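Local atomic coordinates of contact-dependent inhibitor A (Escherichia coli NC101, PDB entry 5I4Q), a protein that is the toxin-bearing protein of a contact-dependent growth inhibition system, whose toxin domain probably arrests neighbouring bacteria that lack the cognate immunity protein. Residues 18-23 against 43-48; 52-57 against 65-70. All blocks are in the same frame, centred on the assembly; numbering follows the deposited sequence.

Interaction 1 of 2, residues 18-23 against 43-48; sequences TVDGMK and QAREVL
M22 meets A44, R45 and L48 in a small, mainly apolar contact between the tip of a β-hairpin and the second half of helix 40-48. The site is partly buried and lies near the centre of the chain. M22, a selenomethionine, carries most of it. Its CG stands beside the backbone N and anti to the carbonyl carbon (chi1 -68°), and the chain runs out toward the helix. There SE comes within 3.9 Å of A44 CB. It is equally near the helix backbone, with R45 N also 3.9 Å from SE. The last torsion bends the chain (chi3 -77°), placing CE 4.4 Å from R45 CB. Farther back along M22, CG lies 4.5 Å from L48 CD1. F41, one turn earlier in the helix, also touches M22, and V83 packs on A44.

D20 adds a looser polar fringe. D20 OD2 lies at the edge of the R45 guanidinium, near its plane, but is 4.5 Å from R45 NH1. This is too far for a salt bridge. R45 NH1 instead pairs with an acidic side chain on the chain of another protein.

V19 and M22 exchange backbone hydrogen bonds, and D20 and G21 both have positive phi. The arrangement is that of a two-residue β-hairpin with a type I' turn, packed against a helix through M22, the last residue of the turn and the first of the returning strand.

Interaction 2 of 2, residues 52-57 against 65-70; sequences PKIEPD and LRYEGA
L65 opens the strand beside P56, opposite the end of strand 53-56. Its CB lies 3.2 Å from E55 O. Its CD2 reaches P56 CA, while CD1 and I54 CG2 make a looser apolar contact.

R66 pairs with E55 through two backbone bonds. E55 N gives to R66 O at 2.9 Å and R66 N to E55 O at 2.8 Å. Their side chains lie side by side and point the same way. E55 OE2 nevertheless stays 4.1 Å from R66 NH1, beyond a salt bridge. NH1 turns to E68 of its own strand, although the modelled spacing is too short to be trusted. R66 NH2 pairs with E73 on the adjoining strand.

Y67 faces I54 at a non-hydrogen-bonded pair. I54 CG1 sits over one face of the ring, 4.1 Å from its centroid, in a CH-pi contact. I54 CD1 touches the rim at Y67 CE2, 3.5 Å away. P52 CG comes to the ring edge, 3.6 Å from Y67 CD2. V47 and L48 of helix 40-48 also pack on Y67.

E68 pairs with K53. E68 N bonds to K53 O at 2.9 Å, and K53 N bonds back to E68 O. At G69 the backbone passes close to P52.

Backbone bonds thus set the antiparallel register. The face bearing I54 and Y67 is largely apolar, built on aliphatic and aromatic carbon, whereas K53, E55, R66 and E68 make the other one charged. There R66 would probably ease the repulsion between the carboxylates of E55 and E68.

Interaction 1 lies close to the middle of the chain and is partly buried. Interaction 2 is a larger contact at the surface. The first joins a hairpin of the three-stranded sheet to helix 40-48 through side chains. The second pairs two strands of the four-stranded sheet, mainly through their backbones. Helix 40-48 connects them in space as well as in sequence. The two methyls of L48 serve one contact each, CD1 on the M22 side and CD2 on the Y67 side, and V47 packs on P52 and G69. Charged side chains of the two contacts pair with different chains. D57 in 52-57 pairs with R85 of the CdiI chain, whereas the partner of R45 belongs to another protein.

Interaction 1 of 2, residues 18-23 against 43-48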
loop_
_atom_site.group_PDB
_atom_site.type_symbol
_atom_site.label_atom_id
_atom_site.label_comp_id
_atom_site.label_asym_id
_atom_site.label_seq_id
_atom_site.Cartn_x
_atom_site.Cartn_y
_atom_site.Cartn_z
ATOM N N THR A 18 -26.362 26.872 -1.561
ATOM C CA THR A 18 -27.730 26.501 -1.292
ATOM C C THR A 18 -28.335 25.893 -2.520
ATOM O O THR A 18 -28.041 26.337 -3.626
ATOM C CB THR A 18 -28.581 27.751 -0.868
ATOM O OG1 THR A 18 -28.570 28.698 -1.929
ATOM C CG2 THR A 18 -28.015 28.491 0.346
ATOM N N VAL A 19 -29.188 24.889 -2.322
ATOM C CA VAL A 19 -29.959 24.267 -3.408
ATOM C C VAL A 19 -30.952 23.257 -2.814
ATOM O O VAL A 19 -30.598 22.564 -1.837
ATOM C CB VAL A 19 -29.041 23.570 -4.430
ATOM C CG1 VAL A 19 -28.310 22.430 -3.778
ATOM C CG2 VAL A 19 -29.814 23.035 -5.640
ATOM N N ASP A 20 -32.175 23.194 -3.388
ATOM C CA ASP A 20 -33.223 22.212 -3.000
ATOM C C ASP A 20 -33.579 22.303 -1.509
ATOM O O ASP A 20 -33.879 21.299 -0.840
ATOM C CB ASP A 20 -32.730 20.794 -3.321
ATOM C CG ASP A 20 -33.852 19.795 -3.655
ATOM O OD1 ASP A 20 -34.986 20.202 -4.005
ATOM O OD2 ASP A 20 -33.569 18.571 -3.593
ATOM N N GLY A 21 -33.514 23.507 -0.972
ATOM C CA GLY A 21 -33.769 23.686 0.446
ATOM C C GLY A 21 -32.671 23.197 1.391
ATOM O O GLY A 21 -32.885 23.154 2.600
HETATM N N MSE A 22 -31.502 22.822 0.861
HETATM C CA MSE A 22 -30.355 22.480 1.697
HETATM C C MSE A 22 -29.308 23.561 1.617
HETATM O O MSE A 22 -29.188 24.273 0.609
HETATM C CB MSE A 22 -29.725 21.195 1.220
HETATM C CG MSE A 22 -30.601 19.964 1.430
HETATM SE SE MSE A 22 -29.802 18.385 0.518
HETATM C CE MSE A 22 -30.265 18.741 -1.374
ATOM N N LYS A 23 -28.487 23.680 2.662
ATOM C CA LYS A 23 -27.364 24.575 2.565
ATOM C C LYS A 23 -26.183 24.122 3.379
ATOM O O LYS A 23 -26.327 23.438 4.385
ATOM C CB LYS A 23 -27.781 26.022 2.888
ATOM C CG LYS A 23 -27.748 26.420 4.341
ATOM C CD LYS A 23 -28.251 27.865 4.495
ATOM C CE LYS A 23 -28.455 28.246 5.967
ATOM N NZ LYS A 23 -29.109 29.579 6.148
ATOM N N GLN A 43 -25.016 13.444 -0.859
ATOM C CA GLN A 43 -24.938 12.703 0.426
ATOM C C GLN A 43 -26.100 13.082 1.365
ATOM O O GLN A 43 -26.759 12.215 1.968
ATOM C CB GLN A 43 -23.626 12.968 1.158
ATOM C CG GLN A 43 -22.335 12.549 0.438
ATOM C CD GLN A 43 -21.094 12.966 1.244
ATOM O OE1 GLN A 43 -21.015 12.717 2.462
ATOM N NE2 GLN A 43 -20.125 13.610 0.583
ATOM N N ALA A 44 -26.338 14.378 1.534
ATOM C CA ALA A 44 -27.340 14.844 2.529
ATOM C C ALA A 44 -28.751 14.439 2.094
ATOM O O ALA A 44 -29.594 14.056 2.903
ATOM C CB ALA A 44 -27.259 16.360 2.689
ATOM N N ARG A 45 -29.010 14.538 0.811
ATOM C CA ARG A 45 -30.277 14.072 0.285
ATOM C C ARG A 45 -30.478 12.583 0.520
ATOM O O ARG A 45 -31.574 12.143 0.917
ATOM C CB ARG A 45 -30.393 14.391 -1.200
ATOM C CG ARG A 45 -31.717 13.951 -1.839
ATOM C CD ARG A 45 -31.874 14.557 -3.233
ATOM N NE ARG A 45 -30.912 13.979 -4.144
ATOM C CZ ARG A 45 -30.690 14.397 -5.385
ATOM N NH1 ARG A 45 -31.394 15.413 -5.894
ATOM N NH2 ARG A 45 -29.756 13.789 -6.127
ATOM N N GLU A 46 -29.436 11.801 0.313
ATOM C CA GLU A 46 -29.541 10.373 0.633
ATOM C C GLU A 46 -29.963 10.196 2.077
ATOM O O GLU A 46 -30.819 9.371 2.389
ATOM C CB GLU A 46 -28.233 9.603 0.377
ATOM C CG GLU A 46 -27.902 9.402 -1.102
ATOM C CD GLU A 46 -29.053 8.763 -1.893
ATOM O OE1 GLU A 46 -29.364 7.603 -1.647
ATOM O OE2 GLU A 46 -29.676 9.414 -2.736
ATOM N N VAL A 47 -29.378 10.978 2.974
ATOM C CA VAL A 47 -29.749 10.793 4.382
ATOM C C VAL A 47 -31.237 11.124 4.579
ATOM O O VAL A 47 -31.950 10.402 5.243
ATOM C CB VAL A 47 -28.873 11.634 5.326
ATOM C CG1 VAL A 47 -29.330 11.454 6.759
ATOM C CG2 VAL A 47 -27.409 11.208 5.204
ATOM N N LEU A 48 -31.666 12.254 4.020
ATOM C CA LEU A 48 -32.995 12.761 4.241
ATOM C C LEU A 48 -34.027 11.769 3.674
ATOM O O LEU A 48 -35.087 11.655 4.223
ATOM C CB LEU A 48 -33.167 14.153 3.609
ATOM C CG LEU A 48 -32.475 15.294 4.346
ATOM C CD1 LEU A 48 -32.617 16.593 3.565
ATOM C CD2 LEU A 48 -33.051 15.509 5.748
#

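Interaction 2 of 2, residues 52-57 against 65-70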
loop_
_atom_site.group_PDB
_atom_site.type_symbol
_atom_site.label_atom_id
_atom_site.label_comp_id
_atom_site.label_asym_id
_atom_site.label_seq_id
_atom_site.Cartn_x
_atom_site.Cartn_y
_atom_site.Cartn_z
ATOM N N PRO A 52 -34.455 8.393 7.934
ATOM C CA PRO A 52 -33.396 8.400 8.937
ATOM C C PRO A 52 -33.914 8.395 10.383
ATOM O O PRO A 52 -35.028 8.831 10.634
ATOM C CB PRO A 52 -32.650 9.700 8.623
ATOM C CG PRO A 52 -33.690 10.581 7.967
ATOM C CD PRO A 52 -34.589 9.672 7.203
ATOM N N LYS A 53 -33.109 7.865 11.302
ATOM C CA LYS A 53 -33.308 7.994 12.733
ATOM C C LYS A 53 -32.971 9.439 13.103
ATOM O O LYS A 53 -31.892 9.944 12.773
ATOM C CB LYS A 53 -32.368 7.034 13.428
ATOM C CG LYS A 53 -32.325 7.081 14.946
ATOM C CD LYS A 53 -31.644 5.811 15.478
ATOM C CE LYS A 53 -32.493 4.539 15.225
ATOM N NZ LYS A 53 -31.756 3.238 15.342
ATOM N N ILE A 54 -33.891 10.110 13.771
ATOM C CA ILE A 54 -33.771 11.514 14.049
ATOM C C ILE A 54 -33.781 11.685 15.546
ATOM O O ILE A 54 -34.618 11.127 16.212
ATOM C CB ILE A 54 -34.917 12.297 13.391
ATOM C CG1 ILE A 54 -34.914 12.021 11.888
ATOM C CG2 ILE A 54 -34.756 13.781 13.662
ATOM C CD1 ILE A 54 -35.964 12.728 11.064
ATOM N N GLU A 55 -32.802 12.427 16.068
ATOM C CA GLU A 55 -32.674 12.704 17.495
ATOM C C GLU A 55 -32.164 14.149 17.679
ATOM O O GLU A 55 -31.693 14.776 16.716
ATOM C CB GLU A 55 -31.700 11.746 18.172
ATOM C CG GLU A 55 -31.989 10.263 18.050
ATOM C CD GLU A 55 -30.753 9.407 18.380
ATOM O OE1 GLU A 55 -30.945 8.271 18.877
ATOM O OE2 GLU A 55 -29.589 9.857 18.145
ATOM N N PRO A 56 -32.229 14.678 18.923
ATOM C CA PRO A 56 -31.599 15.985 19.160
ATOM C C PRO A 56 -30.098 15.929 18.905
ATOM O O PRO A 56 -29.509 14.886 19.110
ATOM C CB PRO A 56 -31.878 16.252 20.645
ATOM C CG PRO A 56 -33.046 15.368 20.992
ATOM C CD PRO A 56 -32.836 14.138 20.156
ATOM N N ASP A 57 -29.494 17.033 18.475
ATOM C CA ASP A 57 -28.026 17.100 18.435
ATOM C C ASP A 57 -27.446 16.720 19.808
ATOM O O ASP A 57 -27.695 17.414 20.773
ATOM C CB ASP A 57 -27.595 18.504 18.055
ATOM C CG ASP A 57 -26.056 18.675 17.991
ATOM O OD1 ASP A 57 -25.318 17.669 18.133
ATOM O OD2 ASP A 57 -25.590 19.840 17.789
ATOM N N LEU A 65 -30.464 18.882 14.660
ATOM C CA LEU A 65 -30.770 17.492 15.020
ATOM C C LEU A 65 -29.751 16.555 14.404
ATOM O O LEU A 65 -29.142 16.853 13.385
ATOM C CB LEU A 65 -32.158 17.095 14.506
ATOM C CG LEU A 65 -33.290 18.020 14.903
ATOM C CD1 LEU A 65 -34.445 17.924 13.919
ATOM C CD2 LEU A 65 -33.704 17.665 16.317
ATOM N N ARG A 66 -29.607 15.391 15.017
ATOM C CA ARG A 66 -28.826 14.336 14.437
ATOM C C ARG A 66 -29.697 13.363 13.645
ATOM O O ARG A 66 -30.598 12.767 14.199
ATOM C CB ARG A 66 -28.131 13.591 15.516
ATOM C CG ARG A 66 -27.004 12.699 15.043
ATOM C CD ARG A 66 -26.847 11.577 16.055
ATOM N NE ARG A 66 -25.722 10.699 15.738
ATOM C CZ ARG A 66 -25.815 9.436 15.308
ATOM N NH1 ARG A 66 -27.001 8.843 15.113
ATOM N NH2 ARG A 66 -24.698 8.761 15.049
ATOM N N TYR A 67 -29.345 13.181 12.367
ATOM C CA TYR A 67 -29.980 12.267 11.462
ATOM C C TYR A 67 -29.001 11.144 11.106
ATOM O O TYR A 67 -27.801 11.389 10.818
ATOM C CB TYR A 67 -30.317 12.978 10.158
ATOM C CG TYR A 67 -31.471 13.929 10.179
ATOM C CD1 TYR A 67 -31.472 15.056 11.010
ATOM C CD2 TYR A 67 -32.545 13.767 9.302
ATOM C CE1 TYR A 67 -32.529 15.965 10.984
ATOM C CE2 TYR A 67 -33.595 14.671 9.274
ATOM C CZ TYR A 67 -33.583 15.764 10.123
ATOM O OH TYR A 67 -34.624 16.644 10.106
ATOM N N GLU A 68 -29.499 9.919 11.075
ATOM C CA GLU A 68 -28.673 8.789 10.732
ATOM C C GLU A 68 -29.362 7.880 9.724
ATOM O O GLU A 68 -30.435 7.370 9.989
ATOM C CB GLU A 68 -28.340 7.986 11.971
ATOM C CG GLU A 68 -27.267 6.917 11.702
ATOM C CD GLU A 68 -26.724 6.272 12.970
ATOM O OE1 GLU A 68 -27.159 6.682 14.081
ATOM O OE2 GLU A 68 -25.882 5.351 12.860
ATOM N N GLY A 69 -28.724 7.656 8.588
ATOM C CA GLY A 69 -29.271 6.832 7.555
ATOM C C GLY A 69 -28.349 6.822 6.364
ATOM O O GLY A 69 -27.462 7.632 6.281
ATOM N N ALA A 70 -28.542 5.862 5.483
ATOM C CA ALA A 70 -27.736 5.672 4.293
ATOM C C ALA A 70 -26.246 5.577 4.560
ATOM O O ALA A 70 -25.419 5.992 3.749
ATOM C CB ALA A 70 -28.022 6.786 3.302
#